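Local coordinates for protein glucanase (Clostridium thermocellum, PDB 5GXX) that probably hydrolyses internal beta-1,4-glucosidic bonds of cellulose as a family 9 endoglucanase of the cellulosome, at residues 441-446 against 471-476; 33-38 against 124-129; 5-10 against 338-343; 345-350 against 396-401. The protein carries 1 engineered substitution. All blocks are in the same frame, centred on the assembly; numbering follows the deposited sequence.

The four contacts form two touching pairs. Interactions 1 and 2 meet where Glu33 bonds to Arg443 and to the backbone of Glu441. Both are partly buried, and in each a glutamate carboxylate gathers an arginine and backbone N-H, two in interaction 1, one in interaction 2. Interaction 1 packs the connection between helix 412-429 and strand 447-456 against a loop of the cellulose-binding module, beside the catalytic module; interaction 2 lies within the latter. About 30 Å off (between centres), interaction 3 packs Tyr5 and the start of helix 7-20 on the end of helix 322-340. Interaction 4 joins two loops beside it. Both are buried and aromatic, linked by probable Tyr338-Asp396 and Ala339-Tyr349 hydrogen bonds.

Interaction 1 of 4, residues 441-446 against 471-476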
loop_
_atom_site.group_PDB
_atom_site.type_symbol
_atom_site.label_atom_id
_atom_site.label_comp_id
_atom_site.label_asym_id
_atom_site.label_seq_id
_atom_site.Cartn_x
_atom_site.Cartn_y
_atom_site.Cartn_z
ATOM N N GLU A 441 -31.444 18.880 16.091
ATOM C CA GLU A 441 -31.013 17.490 16.015
ATOM C C GLU A 441 -30.132 17.106 17.196
ATOM O O GLU A 441 -29.427 17.947 17.754
ATOM C CB GLU A 441 -30.233 17.256 14.713
ATOM C CG GLU A 441 -31.157 17.271 13.503
ATOM C CD GLU A 441 -30.457 17.065 12.162
ATOM O OE1 GLU A 441 -29.208 17.029 12.073
ATOM O OE2 GLU A 441 -31.183 16.928 11.160
ATOM N N GLN A 442 -30.196 15.828 17.556
ATOM C CA GLN A 442 -29.196 15.204 18.415
ATOM C C GLN A 442 -27.893 15.105 17.631
ATOM O O GLN A 442 -27.859 14.520 16.552
ATOM C CB GLN A 442 -29.666 13.800 18.816
ATOM C CG GLN A 442 -28.707 13.031 19.725
ATOM C CD GLN A 442 -28.367 13.777 21.003
ATOM O OE1 GLN A 442 -27.203 14.102 21.251
ATOM N NE2 GLN A 442 -29.381 14.062 21.817
ATOM N N ARG A 443 -26.823 15.688 18.157
ATOM C CA ARG A 443 -25.534 15.618 17.484
ATOM C C ARG A 443 -24.671 14.511 18.076
ATOM O O ARG A 443 -24.943 14.006 19.172
ATOM C CB ARG A 443 -24.817 16.968 17.539
ATOM C CG ARG A 443 -25.653 18.085 16.920
ATOM C CD ARG A 443 -24.948 19.418 16.953
ATOM N NE ARG A 443 -25.790 20.435 16.322
ATOM C CZ ARG A 443 -25.384 21.658 15.994
ATOM N NH1 ARG A 443 -24.141 22.048 16.238
ATOM N NH2 ARG A 443 -26.222 22.489 15.395
ATOM N N ASP A 444 -23.689 14.069 17.298
ATOM C CA ASP A 444 -22.655 13.209 17.856
ATOM C C ASP A 444 -21.321 13.936 17.728
ATOM O O ASP A 444 -21.298 15.109 17.344
ATOM C CB ASP A 444 -22.713 11.758 17.340
ATOM C CG ASP A 444 -22.923 11.643 15.836
ATOM O OD1 ASP A 444 -22.490 12.535 15.078
ATOM O OD2 ASP A 444 -23.495 10.616 15.408
ATOM N N ASP A 445 -20.225 13.290 18.122
ATOM C CA ASP A 445 -18.931 13.973 18.175
ATOM C C ASP A 445 -18.336 14.239 16.795
ATOM O O ASP A 445 -18.439 13.407 15.888
ATOM C CB ASP A 445 -17.965 13.202 19.081
ATOM C CG ASP A 445 -18.381 13.228 20.546
ATOM O OD1 ASP A 445 -18.918 14.247 21.041
ATOM O OD2 ASP A 445 -18.141 12.203 21.221
ATOM N N GLU A 446 -17.798 15.440 16.623
ATOM C CA GLU A 446 -17.270 15.873 15.326
ATOM C C GLU A 446 -15.744 15.861 15.213
ATOM O O GLU A 446 -15.182 15.162 14.367
ATOM C CB GLU A 446 -17.827 17.243 14.944
ATOM C CG GLU A 446 -19.339 17.252 14.743
ATOM C CD GLU A 446 -19.859 18.630 14.407
ATOM O OE1 GLU A 446 -19.869 19.522 15.279
ATOM O OE2 GLU A 446 -20.289 18.825 13.248
ATOM N N SER A 471 -17.020 16.009 11.113
ATOM C CA SER A 471 -18.021 17.084 11.226
ATOM C C SER A 471 -19.248 16.876 10.344
ATOM O O SER A 471 -19.167 16.232 9.303
ATOM C CB SER A 471 -17.393 18.454 10.956
ATOM O OG SER A 471 -16.840 18.534 9.648
ATOM N N SER A 472 -20.375 17.428 10.776
ATOM C CA SER A 472 -21.646 17.227 10.074
ATOM C C SER A 472 -22.690 18.304 10.384
ATOM O O SER A 472 -23.710 18.343 9.692
ATOM C CB SER A 472 -22.213 15.829 10.347
ATOM O OG SER A 472 -22.905 15.333 9.214
ATOM N N TRP A 473 -22.457 19.172 11.377
ATOM C CA TRP A 473 -23.450 20.197 11.742
ATOM C C TRP A 473 -22.907 21.621 11.641
ATOM O O TRP A 473 -22.788 22.310 12.658
ATOM C CB TRP A 473 -23.986 19.961 13.163
ATOM C CG TRP A 473 -24.878 18.789 13.272
ATOM C CD1 TRP A 473 -26.235 18.781 13.142
ATOM C CD2 TRP A 473 -24.488 17.441 13.547
ATOM N NE1 TRP A 473 -26.717 17.508 13.323
ATOM C CE2 TRP A 473 -25.666 16.663 13.571
ATOM C CE3 TRP A 473 -23.252 16.820 13.776
ATOM C CZ2 TRP A 473 -25.646 15.290 13.804
ATOM C CZ3 TRP A 473 -23.232 15.455 14.021
ATOM C CH2 TRP A 473 -24.428 14.704 14.034
ATOM N N PRO A 474 -22.551 22.080 10.429
ATOM C CA PRO A 474 -22.479 21.349 9.169
ATOM C C PRO A 474 -21.085 20.756 8.988
ATOM O O PRO A 474 -20.136 21.155 9.680
ATOM C CB PRO A 474 -22.678 22.454 8.132
ATOM C CG PRO A 474 -22.017 23.676 8.769
ATOM C CD PRO A 474 -22.197 23.500 10.259
ATOM N N ALA A 475 -20.937 19.843 8.033
ATOM C CA ALA A 475 -19.587 19.422 7.656
ATOM C C ALA A 475 -18.726 20.659 7.407
ATOM O O ALA A 475 -19.205 21.636 6.835
ATOM C CB ALA A 475 -19.637 18.542 6.399
ATOM N N ARG A 476 -17.471 20.663 7.866
ATOM C CA ARG A 476 -16.674 21.882 7.781
ATOM C C ARG A 476 -15.205 21.554 7.952
ATOM O O ARG A 476 -14.853 20.434 8.309
ATOM C CB ARG A 476 -17.119 22.917 8.831
ATOM C CG ARG A 476 -16.970 22.463 10.268
ATOM C CD ARG A 476 -17.689 23.407 11.257
ATOM N NE ARG A 476 -17.540 22.972 12.645
ATOM C CZ ARG A 476 -18.229 21.984 13.209
ATOM N NH1 ARG A 476 -19.153 21.306 12.530
ATOM N NH2 ARG A 476 -18.010 21.680 14.478
HETATM O O HOH W 1 -21.414 21.853 15.269
#
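Ser471 packs its CA and CB against Glu446, whose OE2 ends 3.7 Å from Ser471 CB. That same oxygen takes two consecutive backbone N-H groups: Ser472 N at 2.8 Å, on its anti lone pair, and Trp473 N at 2.9 Å, nearly in line with the C-O bond. Trp473 CG lies anti to its carbonyl carbon (chi1 -72°), which turns the indole to 441-444. Arg443 CG sits over the five-membered ring, 3.6 Å from the centroid, and the rest of this extended arginine slides across, its guanidinium plane 16° from the indole, on its way to a salt bridge with Glu33. Ser472 CB lies against the opposite face, toward its rim. Trp473 NE1 donates to Glu441 OE1 (2.8 Å), an oxygen shared with His382, while Asp444 OD1, itself paired with Arg381, meets the benzo edge. Pro474, after a cis peptide bond, offers its O to Arg476 NH1. Arg476 makes an end-on salt bridge, NH1 to Glu446 OE2 (2.8 Å) and NH2 to Glu446 OE1, so three donors grip OE2. The connecting chain is thus pinned beside His382 and Arg381, consistent with family 9 cellulases whose binding module packs on the catalytic module.

Interaction 2 of 4, residues 33-38 against 124-129; sequences EWRGDA and SAEVIE
Glu126 reaches into the loop 33-38 and touches it all along its length. Its CB passes Asp37 O at 4.1 Å, and CG comes closer to that carbonyl, 3.6 Å, with Gly36 O also beside it. A bend at chi2 (79°) then turns the carboxylate toward Arg35. OE2 accepts Arg35 NE at 2.8 Å, a hydrogen bond of 165° within a salt bridge, OE2 lying in the guanidinium plane, and Gly36 N, also at 2.8 Å. The two donors arrive from opposite faces of the carboxylate, one on the syn and one on the anti side, which, with the water on OE1, should fix its rotation. That water, water 2, also donates to Trp34 O. Nearer the backbone, Ala38 CB meets Ala125 CB at 3.8 Å, and Ala125 CB lies over one face of the Arg35 guanidinium. Arg35 NH1 is held in turn by the carbonyls of Cys20 and Gln22, just where helix 7-20 ends. The contact therefore ties the loop between helix 7-20 and strand 56-57 to the turn leading into helix 128-131, while helix 364-367 presents Thr365 to Trp34, Arg35 and Glu126.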
loop_
_atom_site.group_PDB
_atom_site.type_symbol
_atom_site.label_atom_id
_atom_site.label_comp_id
_atom_site.label_asym_id
_atom_site.label_seq_id
_atom_site.Cartn_x
_atom_site.Cartn_y
_atom_site.Cartn_z
ATOM N N GLU A 33 -29.687 23.419 9.943
ATOM C CA GLU A 33 -28.550 23.565 10.853
ATOM C C GLU A 33 -27.345 22.794 10.351
ATOM O O GLU A 33 -26.208 23.166 10.661
ATOM C CB GLU A 33 -28.909 23.100 12.273
ATOM C CG GLU A 33 -29.251 21.628 12.373
ATOM C CD GLU A 33 -29.508 21.211 13.806
ATOM O OE1 GLU A 33 -28.665 21.537 14.672
ATOM O OE2 GLU A 33 -30.537 20.560 14.069
ATOM N N TRP A 34 -27.599 21.745 9.573
ATOM C CA TRP A 34 -26.522 20.919 9.017
ATOM C C TRP A 34 -26.104 21.319 7.604
ATOM O O TRP A 34 -25.415 20.542 6.926
ATOM C CB TRP A 34 -26.935 19.448 9.039
ATOM C CG TRP A 34 -28.315 19.146 8.499
ATOM C CD1 TRP A 34 -29.497 19.195 9.188
ATOM C CD2 TRP A 34 -28.646 18.746 7.159
ATOM N NE1 TRP A 34 -30.538 18.835 8.362
ATOM C CE2 TRP A 34 -30.044 18.534 7.121
ATOM C CE3 TRP A 34 -27.893 18.503 6.001
ATOM C CZ2 TRP A 34 -30.709 18.119 5.964
ATOM C CZ3 TRP A 34 -28.558 18.083 4.843
ATOM C CH2 TRP A 34 -29.955 17.904 4.838
ATOM N N ARG A 35 -26.507 22.499 7.136
ATOM C CA ARG A 35 -26.005 23.011 5.865
ATOM C C ARG A 35 -25.268 24.324 6.086
ATOM O O ARG A 35 -25.758 25.209 6.790
ATOM C CB ARG A 35 -27.120 23.228 4.839
ATOM C CG ARG A 35 -27.759 21.968 4.217
ATOM C CD ARG A 35 -26.770 21.044 3.481
ATOM N NE ARG A 35 -25.747 21.852 2.816
ATOM C CZ ARG A 35 -25.995 22.613 1.750
ATOM N NH1 ARG A 35 -27.175 22.570 1.129
ATOM N NH2 ARG A 35 -25.041 23.416 1.273
ATOM N N GLY A 36 -24.089 24.448 5.478
ATOM C CA GLY A 36 -23.355 25.706 5.437
ATOM C C GLY A 36 -23.049 26.050 3.989
ATOM O O GLY A 36 -23.406 25.274 3.099
ATOM N N ASP A 37 -22.348 27.165 3.757
ATOM C CA ASP A 37 -21.857 27.526 2.424
ATOM C C ASP A 37 -21.059 26.357 1.853
ATOM O O ASP A 37 -20.262 25.713 2.553
ATOM C CB ASP A 37 -20.957 28.770 2.473
ATOM C CG ASP A 37 -21.722 30.044 2.760
ATOM O OD1 ASP A 37 -22.967 30.060 2.681
ATOM O OD2 ASP A 37 -21.063 31.056 3.090
ATOM N N ALA A 38 -21.330 26.066 0.586
ATOM C CA ALA A 38 -20.681 24.953 -0.100
ATOM C C ALA A 38 -20.480 25.334 -1.560
ATOM O O ALA A 38 -21.165 26.208 -2.086
ATOM C CB ALA A 38 -21.524 23.672 0.019
ATOM N N SER A 124 -20.293 15.040 2.073
ATOM C CA SER A 124 -21.103 16.230 2.306
ATOM C C SER A 124 -20.697 17.398 1.410
ATOM O O SER A 124 -19.508 17.597 1.116
ATOM C CB SER A 124 -21.021 16.631 3.784
ATOM O OG SER A 124 -21.588 15.605 4.594
ATOM N N ALA A 125 -21.700 18.171 0.999
ATOM C CA ALA A 125 -21.526 19.323 0.124
ATOM C C ALA A 125 -20.361 20.228 0.527
ATOM O O ALA A 125 -19.565 20.643 -0.313
ATOM C CB ALA A 125 -22.827 20.150 0.086
ATOM N N GLU A 126 -20.266 20.523 1.820
ATOM C CA GLU A 126 -19.339 21.540 2.304
ATOM C C GLU A 126 -17.864 21.158 2.174
ATOM O O GLU A 126 -16.990 22.030 2.287
ATOM C CB GLU A 126 -19.642 21.874 3.761
ATOM C CG GLU A 126 -20.993 22.539 4.041
ATOM C CD GLU A 126 -22.172 21.576 4.065
ATOM O OE1 GLU A 126 -21.990 20.332 4.009
ATOM O OE2 GLU A 126 -23.319 22.100 4.116
ATOM N N VAL A 127 -17.586 19.877 1.962
ATOM C CA VAL A 127 -16.193 19.426 1.865
ATOM C C VAL A 127 -15.817 18.906 0.475
ATOM O O VAL A 127 -14.680 18.478 0.274
ATOM C CB VAL A 127 -15.839 18.386 2.966
ATOM C CG1 VAL A 127 -15.968 19.037 4.355
ATOM C CG2 VAL A 127 -16.712 17.151 2.845
ATOM N N ILE A 128 -16.721 18.977 -0.500
ATOM C CA ILE A 128 -16.457 18.378 -1.826
ATOM C C ILE A 128 -15.263 18.992 -2.573
ATOM O O ILE A 128 -14.618 18.310 -3.378
ATOM C CB ILE A 128 -17.724 18.337 -2.735
ATOM C CG1 ILE A 128 -17.527 17.348 -3.894
ATOM C CG2 ILE A 128 -18.061 19.723 -3.252
ATOM C CD1 ILE A 128 -18.809 17.034 -4.655
ATOM N N GLU A 129 -14.956 20.261 -2.318
ATOM C CA GLU A 129 -13.829 20.907 -2.989
ATOM C C GLU A 129 -12.471 20.368 -2.546
ATOM O O GLU A 129 -11.484 20.563 -3.254
ATOM C CB GLU A 129 -13.901 22.428 -2.836
ATOM C CG GLU A 129 -15.127 23.015 -3.527
ATOM C CD GLU A 129 -15.281 24.511 -3.319
ATOM O OE1 GLU A 129 -14.796 25.044 -2.296
ATOM O OE2 GLU A 129 -15.930 25.151 -4.167
HETATM O O HOH W 2 -23.057 19.208 6.134
HETATM O O HOH W 3 -17.610 25.259 1.858
#

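Interaction 3 of 4, residues 5-10 against 338-343; sequences YNYAEA and YALGSN
The Schellman motif that closes helix 322-340 at Gly341 is where Tyr5 docks, its ring lying across Leu340 and its hydroxyl reaching beyond the helix end. Leu340 CB sits 3.8 Å from the centroid of the Tyr5 ring and 8° off its normal, a CH-pi contact squarely over the face. Farther out, Leu340 CD1 touches both Tyr5 CB, at 3.8 Å, and Tyr7 CE1, at 3.7 Å, while Leu340 CD2 comes within 4.2 Å of Ala10 CB. The leucine is thus wedged between the incoming chain and the first turn of helix 7-20. With CG of Tyr5 anti to its carbonyl carbon (chi1 -65°), the ring carries OH to Ser342 OG, 2.7 Å away in a hydrogen bond at the ring edge. Gly341, at phi 146°, suits its backbone, having no CB to jam against the carbonyl O of Leu340. At the start of the partner helix, Asn6 is the N-cap: its OD1 accepts Glu9 N at 3.1 Å. Tyr7 OH bonds to Asp337, and Phe418 and Leu422 cover Leu340 and Ala10. Helix 7-20 here meets the late helices 322-340 and 412-429, as expected where the (alpha/alpha)6 barrel of family 9 closes on itself.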
loop_
_atom_site.group_PDB
_atom_site.type_symbol
_atom_site.label_atom_id
_atom_site.label_comp_id
_atom_site.label_asym_id
_atom_site.label_seq_id
_atom_site.Cartn_x
_atom_site.Cartn_y
_atom_site.Cartn_z
ATOM N N TYR A 5 -54.885 14.089 5.786
ATOM C CA TYR A 5 -53.539 14.296 6.303
ATOM C C TYR A 5 -53.462 15.771 6.627
ATOM O O TYR A 5 -54.278 16.561 6.149
ATOM C CB TYR A 5 -52.464 13.898 5.268
ATOM C CG TYR A 5 -52.504 12.412 4.988
ATOM C CD1 TYR A 5 -51.896 11.513 5.861
ATOM C CD2 TYR A 5 -53.212 11.907 3.900
ATOM C CE1 TYR A 5 -51.967 10.159 5.645
ATOM C CE2 TYR A 5 -53.292 10.525 3.678
ATOM C CZ TYR A 5 -52.676 9.668 4.569
ATOM O OH TYR A 5 -52.745 8.311 4.387
ATOM N N ASN A 6 -52.457 16.134 7.419
ATOM C CA ASN A 6 -52.147 17.540 7.621
ATOM C C ASN A 6 -51.339 18.029 6.423
ATOM O O ASN A 6 -50.114 17.967 6.435
ATOM C CB ASN A 6 -51.382 17.758 8.928
ATOM C CG ASN A 6 -51.190 19.232 9.243
ATOM O OD1 ASN A 6 -51.381 20.107 8.394
ATOM N ND2 ASN A 6 -50.801 19.508 10.482
ATOM N N TYR A 7 -52.053 18.448 5.384
ATOM C CA TYR A 7 -51.444 18.920 4.143
ATOM C C TYR A 7 -50.606 20.174 4.349
ATOM O O TYR A 7 -49.613 20.351 3.650
ATOM C CB TYR A 7 -52.480 19.167 3.038
ATOM C CG TYR A 7 -53.301 17.937 2.702
ATOM C CD1 TYR A 7 -52.728 16.851 2.035
ATOM C CD2 TYR A 7 -54.656 17.880 3.028
ATOM C CE1 TYR A 7 -53.494 15.734 1.722
ATOM C CE2 TYR A 7 -55.429 16.760 2.722
ATOM C CZ TYR A 7 -54.838 15.692 2.092
ATOM O OH TYR A 7 -55.619 14.599 1.782
ATOM N N ALA A 8 -50.972 21.013 5.320
ATOM C CA ALA A 8 -50.161 22.188 5.640
ATOM C C ALA A 8 -48.776 21.806 6.150
ATOM O O ALA A 8 -47.786 22.426 5.778
ATOM C CB ALA A 8 -50.859 23.095 6.661
ATOM N N GLU A 9 -48.716 20.794 7.014
ATOM C CA GLU A 9 -47.422 20.311 7.516
ATOM C C GLU A 9 -46.630 19.646 6.394
ATOM O O GLU A 9 -45.426 19.859 6.269
ATOM C CB GLU A 9 -47.579 19.341 8.691
ATOM C CG GLU A 9 -46.245 18.869 9.270
ATOM C CD GLU A 9 -46.428 17.751 10.275
ATOM O OE1 GLU A 9 -47.418 17.809 11.038
ATOM O OE2 GLU A 9 -45.593 16.825 10.315
ATOM N N ALA A 10 -47.299 18.842 5.570
ATOM C CA ALA A 10 -46.633 18.271 4.394
ATOM C C ALA A 10 -46.036 19.358 3.495
ATOM O O ALA A 10 -44.891 19.266 3.032
ATOM C CB ALA A 10 -47.614 17.429 3.618
ATOM N N TYR A 338 -51.750 8.655 -1.442
ATOM C CA TYR A 338 -50.877 7.484 -1.503
ATOM C C TYR A 338 -49.475 7.841 -1.025
ATOM O O TYR A 338 -48.900 7.162 -0.183
ATOM C CB TYR A 338 -50.827 6.888 -2.917
ATOM C CG TYR A 338 -50.056 5.588 -3.006
ATOM C CD1 TYR A 338 -48.679 5.563 -2.835
ATOM C CD2 TYR A 338 -50.705 4.374 -3.207
ATOM C CE1 TYR A 338 -47.954 4.380 -2.900
ATOM C CE2 TYR A 338 -49.989 3.186 -3.280
ATOM C CZ TYR A 338 -48.609 3.202 -3.161
ATOM O OH TYR A 338 -47.852 2.047 -3.174
ATOM N N ALA A 339 -48.937 8.947 -1.532
ATOM C CA ALA A 339 -47.598 9.397 -1.121
ATOM C C ALA A 339 -47.466 9.692 0.375
ATOM O O ALA A 339 -46.387 9.538 0.959
ATOM C CB ALA A 339 -47.218 10.626 -1.939
ATOM N N LEU A 340 -48.569 10.119 0.996
ATOM C CA LEU A 340 -48.558 10.524 2.412
ATOM C C LEU A 340 -48.889 9.391 3.371
ATOM O O LEU A 340 -48.669 9.531 4.581
ATOM C CB LEU A 340 -49.521 11.699 2.633
ATOM C CG LEU A 340 -49.261 12.994 1.851
ATOM C CD1 LEU A 340 -50.226 14.114 2.211
ATOM C CD2 LEU A 340 -47.828 13.523 2.023
ATOM N N GLY A 341 -49.409 8.283 2.846
ATOM C CA GLY A 341 -49.624 7.095 3.665
ATOM C C GLY A 341 -50.832 6.237 3.342
ATOM O O GLY A 341 -51.051 5.239 4.026
ATOM N N SER A 342 -51.603 6.607 2.323
ATOM C CA SER A 342 -52.760 5.803 1.904
ATOM C C SER A 342 -52.342 4.714 0.927
ATOM O O SER A 342 -52.597 4.803 -0.281
ATOM C CB SER A 342 -53.856 6.674 1.299
ATOM O OG SER A 342 -54.321 7.587 2.283
ATOM N N ASN A 343 -51.704 3.689 1.478
ATOM C CA ASN A 343 -51.084 2.655 0.661
ATOM C C ASN A 343 -51.031 1.370 1.480
ATOM O O ASN A 343 -51.458 1.377 2.638
ATOM C CB ASN A 343 -49.709 3.164 0.188
ATOM C CG ASN A 343 -48.790 3.526 1.333
ATOM O OD1 ASN A 343 -48.534 2.702 2.216
ATOM N ND2 ASN A 343 -48.272 4.748 1.322
HETATM O O HOH W 4 -52.592 6.421 6.239
#

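Interaction 4 of 4, residues 345-350 against 396-401; sequences DNRSYV and DSYEDN
Tyr349 points the edge of its ring at the face of Tyr398, a T-shaped pair with centroids 5.0 Å apart and planes at 86°. The touching atom is Tyr349 CE1, over the middle of the ring and 3.6 Å from Tyr398 CG, while Tyr349 OH rests against Tyr398 CB at 3.5 Å. Arg347 approaches the same tyrosine at its rim: NH1 lies 3.4 Å from Tyr398 CD2, near the ring plane, while one face of the guanidinium is turned to Tyr398 CE2, the two planes 77° apart. At the more open end, water 5 donates to both Asp345 OD2 and Asp396 O, 2.7 Å from each of the two atoms. Both loops run into what are probably the two family 9 signatures, the first starting at Ser348 and the second at Tyr398; they are the long connections either side of helix 364-367. One shell out, Arg347 doubles back through a chain bent at chi2 and chi3 (chi3 56°), so that its CD lies over the rim of one face of the Tyr349 ring and NE donates to Ser348 O at 3.0 Å. Ser348 OG accepts Val350 N at 2.9 Å, an ST turn. Tyr398 OH hydrogen-bonds Asn408 OD1. The Asp396 carboxylate holds Tyr338 OH and Gly291 N, and Asp400 accepts the backbone N-H groups of Gln359 and Arg360.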
loop_
_atom_site.group_PDB
_atom_site.type_symbol
_atom_site.label_atom_id
_atom_site.label_comp_id
_atom_site.label_asym_id
_atom_site.label_seq_id
_atom_site.Cartn_x
_atom_site.Cartn_y
_atom_site.Cartn_z
ATOM N N ASP A 345 -48.885 -0.270 3.003
ATOM C CA ASP A 345 -48.050 -0.243 4.205
ATOM C C ASP A 345 -48.434 0.844 5.206
ATOM O O ASP A 345 -47.829 0.958 6.291
ATOM C CB ASP A 345 -46.567 -0.167 3.834
ATOM C CG ASP A 345 -46.035 -1.479 3.293
ATOM O OD1 ASP A 345 -46.437 -2.546 3.824
ATOM O OD2 ASP A 345 -45.204 -1.448 2.360
ATOM N N ASN A 346 -49.454 1.619 4.845
ATOM C CA ASN A 346 -49.918 2.738 5.652
ATOM C C ASN A 346 -48.800 3.713 6.019
ATOM O O ASN A 346 -48.772 4.275 7.114
ATOM C CB ASN A 346 -50.603 2.235 6.922
ATOM C CG ASN A 346 -51.954 2.867 7.111
ATOM O OD1 ASN A 346 -52.058 4.007 7.565
ATOM N ND2 ASN A 346 -53.000 2.151 6.705
ATOM N N ARG A 347 -47.881 3.935 5.087
ATOM C CA ARG A 347 -46.653 4.647 5.429
ATOM C C ARG A 347 -46.383 5.822 4.518
ATOM O O ARG A 347 -46.654 5.764 3.324
ATOM C CB ARG A 347 -45.436 3.723 5.482
ATOM C CG ARG A 347 -45.008 3.056 4.196
ATOM C CD ARG A 347 -43.936 3.855 3.433
ATOM N NE ARG A 347 -42.760 4.101 4.274
ATOM C CZ ARG A 347 -41.860 3.176 4.608
ATOM N NH1 ARG A 347 -41.935 1.929 4.150
ATOM N NH2 ARG A 347 -40.857 3.514 5.407
ATOM N N SER A 348 -45.874 6.894 5.101
ATOM C CA SER A 348 -45.445 8.039 4.328
ATOM C C SER A 348 -44.214 7.713 3.495
ATOM O O SER A 348 -43.332 6.977 3.940
ATOM C CB SER A 348 -45.131 9.176 5.296
ATOM O OG SER A 348 -44.509 10.233 4.589
ATOM N N TYR A 349 -44.212 8.261 2.277
ATOM C CA TYR A 349 -43.055 8.290 1.372
ATOM C C TYR A 349 -42.357 9.646 1.347
ATOM O O TYR A 349 -41.542 9.914 0.458
ATOM C CB TYR A 349 -43.507 7.870 -0.034
ATOM C CG TYR A 349 -43.729 6.367 -0.112
ATOM C CD1 TYR A 349 -42.644 5.505 -0.160
ATOM C CD2 TYR A 349 -45.010 5.806 -0.126
ATOM C CE1 TYR A 349 -42.812 4.126 -0.216
ATOM C CE2 TYR A 349 -45.195 4.401 -0.180
ATOM C CZ TYR A 349 -44.076 3.571 -0.231
ATOM O OH TYR A 349 -44.191 2.194 -0.291
ATOM N N VAL A 350 -42.640 10.459 2.363
ATOM C CA VAL A 350 -42.062 11.793 2.503
ATOM C C VAL A 350 -41.185 11.762 3.757
ATOM O O VAL A 350 -41.679 11.543 4.873
ATOM C CB VAL A 350 -43.140 12.898 2.613
ATOM C CG1 VAL A 350 -42.504 14.272 2.866
ATOM C CG2 VAL A 350 -44.062 12.908 1.384
ATOM N N ASP A 396 -46.262 -2.356 -5.460
ATOM C CA ASP A 396 -46.284 -1.629 -4.173
ATOM C C ASP A 396 -45.126 -1.996 -3.240
ATOM O O ASP A 396 -45.115 -1.543 -2.096
ATOM C CB ASP A 396 -47.625 -1.788 -3.418
ATOM C CG ASP A 396 -48.818 -1.232 -4.193
ATOM O OD1 ASP A 396 -48.953 -0.002 -4.324
ATOM O OD2 ASP A 396 -49.643 -2.007 -4.709
ATOM N N SER A 397 -44.152 -2.773 -3.706
ATOM C CA SER A 397 -43.076 -3.190 -2.812
ATOM C C SER A 397 -42.056 -2.077 -2.608
ATOM O O SER A 397 -41.770 -1.261 -3.483
ATOM C CB SER A 397 -42.406 -4.483 -3.291
ATOM O OG SER A 397 -41.645 -4.236 -4.453
ATOM N N TYR A 398 -41.450 -2.087 -1.431
ATOM C CA TYR A 398 -40.508 -1.051 -1.039
ATOM C C TYR A 398 -39.767 -1.475 0.222
ATOM O O TYR A 398 -40.356 -2.086 1.126
ATOM C CB TYR A 398 -41.267 0.277 -0.833
ATOM C CG TYR A 398 -40.444 1.382 -0.212
ATOM C CD1 TYR A 398 -39.672 2.220 -1.000
ATOM C CD2 TYR A 398 -40.380 1.528 1.172
ATOM C CE1 TYR A 398 -38.890 3.235 -0.426
ATOM C CE2 TYR A 398 -39.594 2.501 1.754
ATOM C CZ TYR A 398 -38.853 3.353 0.953
ATOM O OH TYR A 398 -38.088 4.338 1.540
ATOM N N GLU A 399 -38.481 -1.125 0.251
ATOM C CA GLU A 399 -37.693 -1.175 1.487
ATOM C C GLU A 399 -36.840 0.079 1.544
ATOM O O GLU A 399 -36.270 0.515 0.533
ATOM C CB GLU A 399 -36.790 -2.413 1.532
ATOM C CG GLU A 399 -37.497 -3.763 1.585
ATOM C CD GLU A 399 -38.243 -4.045 2.883
ATOM O OE1 GLU A 399 -37.984 -3.381 3.913
ATOM O OE2 GLU A 399 -39.093 -4.962 2.874
ATOM N N ASP A 400 -36.756 0.629 2.752
ATOM C CA ASP A 400 -36.002 1.835 3.051
ATOM C C ASP A 400 -34.523 1.479 3.176
ATOM O O ASP A 400 -34.082 1.007 4.229
ATOM C CB ASP A 400 -36.549 2.391 4.372
ATOM C CG ASP A 400 -35.916 3.697 4.791
ATOM O OD1 ASP A 400 -35.341 4.392 3.928
ATOM O OD2 ASP A 400 -36.016 3.998 6.010
ATOM N N ASN A 401 -33.773 1.676 2.097
ATOM C CA ASN A 401 -32.403 1.193 2.001
ATOM C C ASN A 401 -31.610 2.265 1.253
ATOM O O ASN A 401 -32.000 2.684 0.153
ATOM C CB ASN A 401 -32.448 -0.145 1.249
ATOM C CG ASN A 401 -31.082 -0.715 0.933
ATOM O OD1 ASN A 401 -30.045 -0.156 1.294
ATOM N ND2 ASN A 401 -31.081 -1.851 0.237
HETATM O O HOH W 5 -46.602 -1.172 0.071
HETATM O O HOH W 6 -42.170 -1.568 3.790
#